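Local coordinates for iron transport multicopper oxidase FET3 (Saccharomyces cerevisiae, PDB 1ZPU), which oxidises ferrous iron to ferric iron with oxygen, using four copper ions, so that the permease FTR1 can import it in high-affinity iron uptake, at residues L137-W142 and Q201-E206; N174-T179 and L270-Y275; A251-F256 and P285-V290. All coordinates share one frame; numbering follows the deposited sequence.

How the interactions relate
All three interactions lie in the second plastocyanin-like domain or against it: interaction 1 joins its two sheets, whereas interactions 2 and 3 lie along the sheet of strands 201-205, 250-256 and 271-277. The centre of interaction 1 is about 8 Å from that of interaction 2 and about 10 Å from that of interaction 3; those of 2 and 3 are about 9 Å apart. Probable hydrogen bonds from Gln254 NE2 to Gln201 OE1 (2.8 Å) and from Ser274 N to Ile252 O (2.7 Å) connect 3 to 1 and 2 to 3. The glycan on Asn271 touches both 2 and 3. The side chain of Glu141 in interaction 1 is about 9 Å from that of His464, a type 3 copper ligand.

Interaction 1 (L137-W142 and Q201-E206); sequences LSLSEW and QYFWIE
Leu137 and Leu139 meet Phe203 in the interior of a cupredoxin beta-sandwich, the second plastocyanin-like domain. The two strands belong to different sheets: their axes approach to 9.1 Å at 143° between chain directions, and no clear hydrogen bond joins them, as expected where sandwich sheets pack through side chains. The tightly packed part is apolar. Phe203 holds CG anti to its backbone N (chi1 180°), and both leucines cross its side chain at about a right angle. Leu137 brings CD1 to Phe203 CZ at 3.8 Å, while Leu139 spreads its two methyls beside the same ring, CD1 lying 3.9 Å and CD2 4.0 Å from Phe203 CD1. The approach to the ring is oblique in each case. Ile192 and Ile252 add cover to Phe203 from the two sheets.

Toward Ser140 the contact becomes sparser and polar, although the touching residues remain buried, so this looser end is not a solvent face. Gln201, extended beyond CG, lays its amide beside Leu139, with OE1 3.8 Å from Leu139 CB. Its NE2 lies 3.2 Å from Ser140 O, while OE1 accepts a hydrogen bond from Gln254 NE2 on the neighbouring strand. An alanine in place of Gln201 would probably leave Gln254 NE2 without one of its acceptors and open a gap beside Leu139 CB. The carboxylate of Glu141 receives the backbone N-H groups of Gly197, Phe198 and Val199. CB of Ser140 points away from the 201-206 segment, and the Ser140 OG, which also bonds Lys117 NZ, donates to Glu141 O at 2.8 Å, tilted 20° from the carbonyl plane.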
loop_
_atom_site.group_PDB
_atom_site.type_symbol
_atom_site.label_atom_id
_atom_site.label_comp_id
_atom_site.label_asym_id
_atom_site.label_seq_id
_atom_site.Cartn_x
_atom_site.Cartn_y
_atom_site.Cartn_z
ATOM N N LEU A 137 3.990 -14.593 6.560
ATOM C CA LEU A 137 5.228 -13.953 6.910
ATOM C C LEU A 137 5.087 -12.497 6.523
ATOM O O LEU A 137 4.717 -12.196 5.380
ATOM C CB LEU A 137 6.389 -14.565 6.154
ATOM C CG LEU A 137 6.691 -16.049 6.286
ATOM C CD1 LEU A 137 7.872 -16.346 5.402
ATOM C CD2 LEU A 137 7.002 -16.438 7.713
ATOM N N SER A 138 5.358 -11.597 7.467
ATOM C CA SER A 138 5.330 -10.171 7.203
ATOM C C SER A 138 6.745 -9.668 6.998
ATOM O O SER A 138 7.466 -9.434 7.972
ATOM C CB SER A 138 4.716 -9.424 8.387
ATOM O OG SER A 138 3.376 -9.820 8.635
ATOM N N LEU A 139 7.145 -9.506 5.741
ATOM C CA LEU A 139 8.438 -8.929 5.415
ATOM C C LEU A 139 8.372 -7.405 5.541
ATOM O O LEU A 139 7.346 -6.775 5.216
ATOM C CB LEU A 139 8.855 -9.304 3.994
ATOM C CG LEU A 139 8.561 -10.704 3.445
ATOM C CD1 LEU A 139 8.957 -10.815 1.961
ATOM C CD2 LEU A 139 9.283 -11.735 4.249
ATOM N N SER A 140 9.472 -6.814 6.004
ATOM C CA SER A 140 9.574 -5.362 6.131
ATOM C C SER A 140 11.025 -4.937 6.216
ATOM O O SER A 140 11.875 -5.781 6.424
ATOM C CB SER A 140 8.821 -4.887 7.377
ATOM O OG SER A 140 8.942 -3.490 7.513
ATOM N N GLU A 141 11.313 -3.649 6.037
ATOM C CA GLU A 141 12.622 -3.111 6.441
ATOM C C GLU A 141 12.460 -2.454 7.809
ATOM O O GLU A 141 11.333 -2.196 8.236
ATOM C CB GLU A 141 13.192 -2.121 5.421
ATOM C CG GLU A 141 12.550 -0.721 5.441
ATOM C CD GLU A 141 11.155 -0.695 4.832
ATOM O OE1 GLU A 141 11.059 -0.691 3.573
ATOM O OE2 GLU A 141 10.165 -0.692 5.624
ATOM N N TRP A 142 13.575 -2.187 8.484
ATOM C CA TRP A 142 13.529 -1.577 9.804
ATOM C C TRP A 142 14.534 -0.406 9.948
ATOM O O TRP A 142 15.701 -0.509 9.533
ATOM C CB TRP A 142 13.757 -2.658 10.863
ATOM C CG TRP A 142 13.524 -2.184 12.236
ATOM C CD1 TRP A 142 14.446 -2.053 13.228
ATOM C CD2 TRP A 142 12.284 -1.764 12.784
ATOM N NE1 TRP A 142 13.859 -1.576 14.373
ATOM C CE2 TRP A 142 12.529 -1.379 14.125
ATOM C CE3 TRP A 142 10.988 -1.654 12.273
ATOM C CZ2 TRP A 142 11.530 -0.909 14.957
ATOM C CZ3 TRP A 142 9.987 -1.177 13.119
ATOM C CH2 TRP A 142 10.272 -0.814 14.442
ATOM N N GLN A 201 11.464 -6.327 -1.864
ATOM C CA GLN A 201 12.310 -7.432 -1.435
ATOM C C GLN A 201 12.223 -8.606 -2.371
ATOM O O GLN A 201 11.155 -8.894 -2.925
ATOM C CB GLN A 201 11.916 -7.899 -0.049
ATOM C CG GLN A 201 12.088 -6.853 1.040
ATOM C CD GLN A 201 11.976 -7.463 2.411
ATOM O OE1 GLN A 201 12.294 -8.643 2.601
ATOM N NE2 GLN A 201 11.515 -6.686 3.371
ATOM N N TYR A 202 13.343 -9.295 -2.553
ATOM C CA TYR A 202 13.297 -10.596 -3.195
ATOM C C TYR A 202 13.107 -11.616 -2.098
ATOM O O TYR A 202 13.659 -11.473 -0.997
ATOM C CB TYR A 202 14.573 -10.910 -3.958
ATOM C CG TYR A 202 14.945 -9.908 -5.001
ATOM C CD1 TYR A 202 15.729 -8.810 -4.666
ATOM C CD2 TYR A 202 14.538 -10.063 -6.332
ATOM C CE1 TYR A 202 16.095 -7.882 -5.613
ATOM C CE2 TYR A 202 14.899 -9.137 -7.303
ATOM C CZ TYR A 202 15.682 -8.043 -6.932
ATOM O OH TYR A 202 16.065 -7.083 -7.849
ATOM N N PHE A 203 12.321 -12.641 -2.386
ATOM C CA PHE A 203 12.050 -13.665 -1.409
ATOM C C PHE A 203 12.167 -15.038 -2.030
ATOM O O PHE A 203 11.639 -15.272 -3.124
ATOM C CB PHE A 203 10.649 -13.494 -0.845
ATOM C CG PHE A 203 10.287 -14.526 0.170
ATOM C CD1 PHE A 203 10.585 -14.323 1.512
ATOM C CD2 PHE A 203 9.655 -15.710 -0.216
ATOM C CE1 PHE A 203 10.251 -15.273 2.458
ATOM C CE2 PHE A 203 9.323 -16.668 0.710
ATOM C CZ PHE A 203 9.626 -16.460 2.052
ATOM N N TRP A 204 12.838 -15.948 -1.322
ATOM C CA TRP A 204 12.919 -17.343 -1.746
ATOM C C TRP A 204 13.289 -18.300 -0.619
ATOM O O TRP A 204 13.824 -17.884 0.413
ATOM C CB TRP A 204 13.886 -17.512 -2.920
ATOM C CG TRP A 204 15.351 -17.368 -2.603
ATOM C CD1 TRP A 204 16.232 -18.375 -2.367
ATOM C CD2 TRP A 204 16.111 -16.146 -2.535
ATOM N NE1 TRP A 204 17.498 -17.868 -2.156
ATOM C CE2 TRP A 204 17.452 -16.503 -2.253
ATOM C CE3 TRP A 204 15.789 -14.787 -2.681
ATOM C CZ2 TRP A 204 18.470 -15.556 -2.120
ATOM C CZ3 TRP A 204 16.801 -13.842 -2.541
ATOM C CH2 TRP A 204 18.128 -14.234 -2.263
ATOM N N ILE A 205 13.006 -19.583 -0.848
ATOM C CA ILE A 205 13.276 -20.639 0.112
ATOM C C ILE A 205 14.242 -21.625 -0.541
ATOM O O ILE A 205 13.940 -22.184 -1.591
ATOM C CB ILE A 205 11.970 -21.357 0.510
ATOM C CG1 ILE A 205 10.956 -20.347 1.043
ATOM C CG2 ILE A 205 12.229 -22.437 1.534
ATOM C CD1 ILE A 205 9.558 -20.909 1.212
ATOM N N GLU A 206 15.406 -21.817 0.077
ATOM C CA GLU A 206 16.399 -22.774 -0.393
ATOM C C GLU A 206 15.756 -24.118 -0.689
ATOM O O GLU A 206 15.033 -24.658 0.156
ATOM C CB GLU A 206 17.506 -22.933 0.646
ATOM C CG GLU A 206 18.568 -23.928 0.278
ATOM C CD GLU A 206 19.530 -24.215 1.416
ATOM O OE1 GLU A 206 20.380 -25.117 1.249
ATOM O OE2 GLU A 206 19.436 -23.561 2.476
#

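Interaction 2 (N174-T179 and L270-Y275); sequences NTMNLT and LNATSY. With NAG (2-acetamido-2-deoxy-beta-D-glucopyranose), chain H; NAG (2-acetamido-2-deoxy-beta-D-glucopyranose), chain L.
Tyr275 sets CG beside its own backbone N (chi1 -38°), which turns CG toward Asn177, and Ser274 has OG turned (chi1 -89°) to meet Leu178 N. That hydroxyl oxygen accepts the Leu178 N-H at 2.8 Å. One residue on, Tyr275 N donates to Leu178 O at 2.7 Å; the bond is nearly straight, 161° at the hydrogen, and arrives close to the C=O axis. Leu178 is thus gripped through both its backbone N and its O, first by a side chain and then by the main chain. Beside this pair, Asn177 CA makes a CA-H...O contact of 3.5 Å with Thr273 O.

The Tyr275 ring lies against the loop backbone. Thr179 OG1 sits at the ring edge, in plane, 3.8 Å from Tyr275 CD1, and Asn177 CB is 3.7 Å from Tyr275 CZ. At the other end of the contact, Met176 CE touches Ala272 CB at 4.1 Å.

Both segments carry glycans: Asn177 ND2 and Asn271 ND2 are each bonded to C1 of an N-acetylglucosamine, in the Asn-X-Thr sequons Asn177-Leu178-Thr179 and Asn271-Ala272-Thr273. The bridge between Thr179 and Tyr275, with CA atoms 4.8 Å apart, is parallel, and it begins the pairing of edge strand 179-181 with strand 271-277 in this cupredoxin sheet.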
loop_
_atom_site.group_PDB
_atom_site.type_symbol
_atom_site.label_atom_id
_atom_site.label_comp_id
_atom_site.label_asym_id
_atom_site.label_seq_id
_atom_site.Cartn_x
_atom_site.Cartn_y
_atom_site.Cartn_z
ATOM N N ASN A 174 8.515 -9.082 12.548
ATOM C CA ASN A 174 9.065 -8.187 13.555
ATOM C C ASN A 174 10.235 -8.749 14.373
ATOM O O ASN A 174 10.401 -8.399 15.548
ATOM C CB ASN A 174 7.955 -7.636 14.457
ATOM C CG ASN A 174 6.901 -6.864 13.676
ATOM O OD1 ASN A 174 7.124 -5.741 13.239
ATOM N ND2 ASN A 174 5.750 -7.475 13.494
ATOM N N THR A 175 11.037 -9.612 13.755
ATOM C CA THR A 175 12.410 -9.913 14.224
ATOM C C THR A 175 13.320 -10.177 13.056
ATOM O O THR A 175 12.968 -9.952 11.907
ATOM C CB THR A 175 12.543 -11.204 15.055
ATOM O OG1 THR A 175 11.494 -12.104 14.698
ATOM C CG2 THR A 175 12.517 -10.911 16.525
ATOM N N MET A 176 14.493 -10.692 13.386
ATOM C CA MET A 176 15.424 -11.207 12.420
ATOM C C MET A 176 15.685 -12.672 12.730
ATOM O O MET A 176 15.340 -13.152 13.809
ATOM C CB MET A 176 16.718 -10.411 12.484
ATOM C CG MET A 176 16.584 -9.036 11.893
ATOM S SD MET A 176 18.200 -8.371 11.519
ATOM C CE MET A 176 18.519 -9.001 9.874
ATOM N N ASN A 177 16.300 -13.377 11.782
ATOM C CA ASN A 177 16.660 -14.797 11.945
ATOM C C ASN A 177 15.580 -15.613 12.669
ATOM O O ASN A 177 15.790 -16.158 13.746
ATOM C CB ASN A 177 18.079 -14.978 12.518
ATOM C CG ASN A 177 18.515 -13.820 13.378
ATOM O OD1 ASN A 177 17.919 -13.580 14.409
ATOM N ND2 ASN A 177 19.558 -13.108 12.973
ATOM N N LEU A 178 14.420 -15.665 12.015
ATOM C CA LEU A 178 13.212 -16.321 12.475
ATOM C C LEU A 178 13.220 -17.803 12.183
ATOM O O LEU A 178 13.743 -18.252 11.158
ATOM C CB LEU A 178 12.031 -15.721 11.720
ATOM C CG LEU A 178 10.603 -16.173 12.011
ATOM C CD1 LEU A 178 10.183 -15.750 13.420
ATOM C CD2 LEU A 178 9.682 -15.560 10.988
ATOM N N THR A 179 12.572 -18.541 13.072
ATOM C CA THR A 179 12.403 -19.971 12.961
ATOM C C THR A 179 10.990 -20.348 12.487
ATOM O O THR A 179 9.985 -19.870 13.042
ATOM C CB THR A 179 12.681 -20.576 14.316
ATOM O OG1 THR A 179 14.089 -20.551 14.526
ATOM C CG2 THR A 179 12.182 -21.984 14.397
ATOM N N LEU A 270 22.603 -6.685 3.291
ATOM C CA LEU A 270 21.668 -6.593 2.181
ATOM C C LEU A 270 20.763 -7.810 2.117
ATOM O O LEU A 270 19.591 -7.714 1.693
ATOM C CB LEU A 270 22.406 -6.422 0.862
ATOM C CG LEU A 270 23.079 -5.088 0.567
ATOM C CD1 LEU A 270 23.658 -5.126 -0.845
ATOM C CD2 LEU A 270 22.115 -3.910 0.763
ATOM N N ASN A 271 21.290 -8.958 2.528
ATOM C CA ASN A 271 20.462 -10.156 2.529
ATOM C C ASN A 271 20.389 -10.857 3.870
ATOM O O ASN A 271 21.377 -10.998 4.538
ATOM C CB ASN A 271 20.744 -11.089 1.323
ATOM C CG ASN A 271 22.197 -11.180 0.962
ATOM O OD1 ASN A 271 22.994 -11.622 1.766
ATOM N ND2 ASN A 271 22.550 -10.789 -0.267
ATOM N N ALA A 272 19.191 -11.254 4.265
ATOM C CA ALA A 272 18.928 -11.778 5.599
ATOM C C ALA A 272 18.437 -13.225 5.548
ATOM O O ALA A 272 17.630 -13.585 4.688
ATOM C CB ALA A 272 17.926 -10.923 6.292
ATOM N N THR A 273 18.936 -14.051 6.468
ATOM C CA THR A 273 18.606 -15.477 6.502
ATOM C C THR A 273 17.707 -15.817 7.686
ATOM O O THR A 273 18.003 -15.463 8.830
ATOM C CB THR A 273 19.871 -16.391 6.622
ATOM O OG1 THR A 273 20.849 -16.060 5.627
ATOM C CG2 THR A 273 19.501 -17.849 6.515
ATOM N N SER A 274 16.618 -16.519 7.395
ATOM C CA SER A 274 15.787 -17.148 8.414
ATOM C C SER A 274 15.768 -18.664 8.208
ATOM O O SER A 274 16.390 -19.175 7.276
ATOM C CB SER A 274 14.374 -16.592 8.395
ATOM O OG SER A 274 14.280 -15.460 9.238
ATOM N N TYR A 275 15.067 -19.388 9.075
ATOM C CA TYR A 275 15.232 -20.830 9.118
ATOM C C TYR A 275 13.960 -21.631 8.956
ATOM O O TYR A 275 13.061 -21.573 9.784
ATOM C CB TYR A 275 15.911 -21.256 10.420
ATOM C CG TYR A 275 16.979 -20.305 10.861
ATOM C CD1 TYR A 275 16.836 -19.582 12.044
ATOM C CD2 TYR A 275 18.124 -20.105 10.086
ATOM C CE1 TYR A 275 17.801 -18.698 12.454
ATOM C CE2 TYR A 275 19.097 -19.219 10.489
ATOM C CZ TYR A 275 18.924 -18.514 11.678
ATOM O OH TYR A 275 19.890 -17.627 12.097
HETATM C C1 NAG H . 20.156 -12.411 14.113
HETATM C C2 NAG H . 19.960 -11.582 15.386
HETATM C C3 NAG H . 20.791 -10.299 15.399
HETATM C C4 NAG H . 22.247 -10.533 15.024
HETATM C C5 NAG H . 22.238 -11.356 13.734
HETATM C C6 NAG H . 23.624 -11.777 13.289
HETATM C C7 NAG H . 17.691 -11.215 16.374
HETATM C C8 NAG H . 17.710 -12.370 17.337
HETATM N N2 NAG H . 18.600 -11.138 15.406
HETATM O O3 NAG H . 20.755 -9.674 16.660
HETATM O O4 NAG H . 22.867 -9.271 14.843
HETATM O O5 NAG H . 21.546 -12.559 13.994
HETATM O O6 NAG H . 24.058 -12.721 14.244
HETATM O O7 NAG H . 16.812 -10.361 16.435
HETATM C C1 NAG L . 23.610 -11.594 -0.891
HETATM C C2 NAG L . 25.104 -11.872 -0.768
HETATM C C3 NAG L . 25.841 -11.920 -2.113
HETATM C C4 NAG L . 25.222 -12.939 -3.042
HETATM C C5 NAG L . 23.757 -12.521 -3.166
HETATM C C6 NAG L . 22.989 -13.485 -4.066
HETATM C C7 NAG L . 26.582 -11.211 1.055
HETATM C C8 NAG L . 26.494 -12.570 1.692
HETATM N N2 NAG L . 25.712 -10.887 0.087
HETATM O O3 NAG L . 27.183 -12.313 -1.946
HETATM O O4 NAG L . 25.944 -12.895 -4.260
HETATM O O5 NAG L . 23.101 -12.469 -1.888
HETATM O O6 NAG L . 22.876 -14.728 -3.412
HETATM O O7 NAG L . 27.460 -10.443 1.447
#

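Interaction 3 (A251-F256 and P285-V290); sequences AIMQKF and PTQNYV. With NAG (2-acetamido-2-deoxy-beta-D-glucopyranose), chain L; NAG (2-acetamido-2-deoxy-beta-D-glucopyranose), chain B.
Strand 251-256 is met by the irregular 285-290 segment, whose backbone comes nearest where the CA atoms of Ala251 and Pro285 are 5.3 Å apart. Side chains of the strand meet both side chain and backbone of the loop. Ala251 CB is directed at the loop and is met by three residues: Thr286 O at 3.5 Å, Pro285 CB at 4.0 Å, and Asn288 CB slightly farther away. The proline ring carbons CB and CG also lie beside the Ala251 backbone N, which donates to the Glu206 carboxylate.

Met253 makes the second point of contact. Its chain is bent at chi2 (78°) and again at chi3, and it crosses both Gln287 and Asn288 at about a right angle. The sulfur SD accepts a weak hydrogen bond from Asn288 N, 3.6 Å long with 151° at the hydrogen, and touches Gln287 CG at 3.8 Å. The methyl CE lies close to Asn288 CB. Asn288 OD1 accepts from Trp204 NE1, so the loop is tied to a second strand as well.

The far end of the loop meets the glycan of Asn271. Val290 N donates to O6 of the N-acetylglucosamine of chain L at 2.7 Å, and Val290 O accepts from N2 of the next sugar, chain B, at 2.8 Å. Tyr289 presents its ring edge to the acetyl methyl C8 of the first sugar, 3.6 Å from Tyr289 CE2.

The loop follows strand 271-277 and runs across one face of the five-stranded sheet: strand 250-256 lies between strands 201-205 and 271-277, and Pro285 also touches Tyr275 while Gln287 touches Thr273, both of strand 271-277.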
loop_
_atom_site.group_PDB
_atom_site.type_symbol
_atom_site.label_atom_id
_atom_site.label_comp_id
_atom_site.label_asym_id
_atom_site.label_seq_id
_atom_site.Cartn_x
_atom_site.Cartn_y
_atom_site.Cartn_z
ATOM N N ALA A 251 17.227 -22.589 4.359
ATOM C CA ALA A 251 17.242 -21.150 4.564
ATOM C C ALA A 251 16.029 -20.477 3.923
ATOM O O ALA A 251 15.717 -20.735 2.752
ATOM C CB ALA A 251 18.511 -20.579 3.996
ATOM N N ILE A 252 15.328 -19.653 4.703
ATOM C CA ILE A 252 14.300 -18.743 4.194
ATOM C C ILE A 252 15.016 -17.414 3.975
ATOM O O ILE A 252 15.575 -16.837 4.901
ATOM C CB ILE A 252 13.142 -18.541 5.206
ATOM C CG1 ILE A 252 12.445 -19.858 5.534
ATOM C CG2 ILE A 252 12.127 -17.514 4.684
ATOM C CD1 ILE A 252 11.607 -19.779 6.782
ATOM N N MET A 253 15.005 -16.936 2.742
ATOM C CA MET A 253 15.879 -15.845 2.343
ATOM C C MET A 253 15.110 -14.611 1.891
ATOM O O MET A 253 14.209 -14.703 1.064
ATOM C CB MET A 253 16.765 -16.344 1.213
ATOM C CG MET A 253 18.121 -15.681 1.175
ATOM S SD MET A 253 19.294 -16.295 2.396
ATOM C CE MET A 253 18.411 -17.710 2.981
ATOM N N GLN A 254 15.462 -13.463 2.451
ATOM C CA GLN A 254 14.946 -12.183 1.963
ATOM C C GLN A 254 16.104 -11.217 1.613
ATOM O O GLN A 254 17.127 -11.165 2.312
ATOM C CB GLN A 254 13.896 -11.578 2.927
ATOM C CG GLN A 254 14.417 -10.973 4.172
ATOM C CD GLN A 254 13.345 -10.791 5.263
ATOM O OE1 GLN A 254 13.359 -11.494 6.271
ATOM N NE2 GLN A 254 12.448 -9.820 5.084
ATOM N N LYS A 255 15.949 -10.479 0.518
ATOM C CA LYS A 255 17.037 -9.643 0.014
ATOM C C LYS A 255 16.532 -8.256 -0.366
ATOM O O LYS A 255 15.461 -8.141 -0.965
ATOM C CB LYS A 255 17.664 -10.329 -1.207
ATOM C CG LYS A 255 18.976 -9.743 -1.661
ATOM C CD LYS A 255 19.460 -10.413 -2.933
ATOM C CE LYS A 255 20.936 -10.154 -3.188
ATOM N NZ LYS A 255 21.388 -8.818 -2.688
ATOM N N PHE A 256 17.292 -7.219 -0.007
ATOM C CA PHE A 256 16.988 -5.844 -0.400
ATOM C C PHE A 256 16.984 -5.721 -1.920
ATOM O O PHE A 256 17.788 -6.371 -2.607
ATOM C CB PHE A 256 18.099 -4.914 0.073
ATOM C CG PHE A 256 17.856 -4.243 1.387
ATOM C CD1 PHE A 256 18.362 -4.783 2.559
ATOM C CD2 PHE A 256 17.210 -3.010 1.438
ATOM C CE1 PHE A 256 18.169 -4.143 3.757
ATOM C CE2 PHE A 256 17.016 -2.350 2.634
ATOM C CZ PHE A 256 17.488 -2.913 3.802
ATOM N N PRO A 285 20.556 -23.416 9.179
ATOM C CA PRO A 285 20.995 -23.118 7.816
ATOM C C PRO A 285 21.826 -21.847 7.695
ATOM O O PRO A 285 21.551 -20.852 8.362
ATOM C CB PRO A 285 19.683 -22.976 7.037
ATOM C CG PRO A 285 18.604 -22.839 8.070
ATOM C CD PRO A 285 19.094 -23.532 9.289
ATOM N N THR A 286 22.860 -21.918 6.863
ATOM C CA THR A 286 23.630 -20.753 6.445
ATOM C C THR A 286 22.875 -20.021 5.330
ATOM O O THR A 286 21.850 -20.504 4.864
ATOM C CB THR A 286 24.969 -21.210 5.894
ATOM O OG1 THR A 286 24.749 -22.276 4.954
ATOM C CG2 THR A 286 25.861 -21.707 7.026
ATOM N N GLN A 287 23.382 -18.868 4.891
ATOM C CA GLN A 287 22.774 -18.137 3.781
ATOM C C GLN A 287 22.747 -18.973 2.519
ATOM O O GLN A 287 23.722 -19.654 2.195
ATOM C CB GLN A 287 23.543 -16.872 3.475
ATOM C CG GLN A 287 23.100 -16.259 2.177
ATOM C CD GLN A 287 23.807 -14.978 1.833
ATOM O OE1 GLN A 287 24.720 -14.541 2.536
ATOM N NE2 GLN A 287 23.392 -14.364 0.723
ATOM N N ASN A 288 21.628 -18.928 1.812
ATOM C CA ASN A 288 21.538 -19.553 0.512
ATOM C C ASN A 288 21.913 -18.572 -0.598
ATOM O O ASN A 288 21.190 -17.607 -0.877
ATOM C CB ASN A 288 20.137 -20.123 0.282
ATOM C CG ASN A 288 20.024 -20.883 -1.039
ATOM O OD1 ASN A 288 19.173 -20.573 -1.873
ATOM N ND2 ASN A 288 20.884 -21.879 -1.229
ATOM N N TYR A 289 23.060 -18.819 -1.211
ATOM C CA TYR A 289 23.548 -18.001 -2.307
ATOM C C TYR A 289 22.772 -18.293 -3.558
ATOM O O TYR A 289 22.526 -19.436 -3.895
ATOM C CB TYR A 289 25.033 -18.246 -2.526
ATOM C CG TYR A 289 25.830 -17.636 -1.422
ATOM C CD1 TYR A 289 26.752 -18.379 -0.688
ATOM C CD2 TYR A 289 25.628 -16.309 -1.078
ATOM C CE1 TYR A 289 27.474 -17.783 0.352
ATOM C CE2 TYR A 289 26.329 -15.716 -0.065
ATOM C CZ TYR A 289 27.243 -16.441 0.657
ATOM O OH TYR A 289 27.908 -15.788 1.668
ATOM N N VAL A 290 22.373 -17.249 -4.250
ATOM C CA VAL A 290 21.581 -17.417 -5.444
ATOM C C VAL A 290 22.374 -16.847 -6.622
ATOM O O VAL A 290 23.118 -15.867 -6.482
ATOM C CB VAL A 290 20.182 -16.792 -5.253
ATOM C CG1 VAL A 290 20.020 -15.529 -6.061
ATOM C CG2 VAL A 290 19.108 -17.792 -5.579
HETATM C C1 NAG L . 23.610 -11.594 -0.891
HETATM C C2 NAG L . 25.104 -11.872 -0.768
HETATM C C3 NAG L . 25.841 -11.920 -2.113
HETATM C C4 NAG L . 25.222 -12.939 -3.042
HETATM C C5 NAG L . 23.757 -12.521 -3.166
HETATM C C6 NAG L . 22.989 -13.485 -4.066
HETATM C C7 NAG L . 26.582 -11.211 1.055
HETATM C C8 NAG L . 26.494 -12.570 1.692
HETATM N N2 NAG L . 25.712 -10.887 0.087
HETATM O O3 NAG L . 27.183 -12.313 -1.946
HETATM O O4 NAG L . 25.944 -12.895 -4.260
HETATM O O5 NAG L . 23.101 -12.469 -1.888
HETATM O O6 NAG L . 22.876 -14.728 -3.412
HETATM O O7 NAG L . 27.460 -10.443 1.447
HETATM C C1 NAG B . 26.345 -14.178 -4.822
HETATM C C2 NAG B . 26.274 -14.077 -6.350
HETATM C C3 NAG B . 26.772 -15.325 -7.102
HETATM C C4 NAG B . 28.087 -15.891 -6.559
HETATM C C5 NAG B . 28.066 -15.864 -5.016
HETATM C C6 NAG B . 29.431 -16.243 -4.444
HETATM C C7 NAG B . 24.627 -12.647 -7.429
HETATM C C8 NAG B . 23.244 -12.528 -8.002
HETATM N N2 NAG B . 24.924 -13.772 -6.783
HETATM O O3 NAG B . 26.906 -15.033 -8.482
HETATM O O4 NAG B . 28.251 -17.220 -7.043
HETATM O O5 NAG B . 27.653 -14.602 -4.472
HETATM O O6 NAG B . 29.698 -15.474 -3.290
HETATM O O7 NAG B . 25.427 -11.729 -7.568
#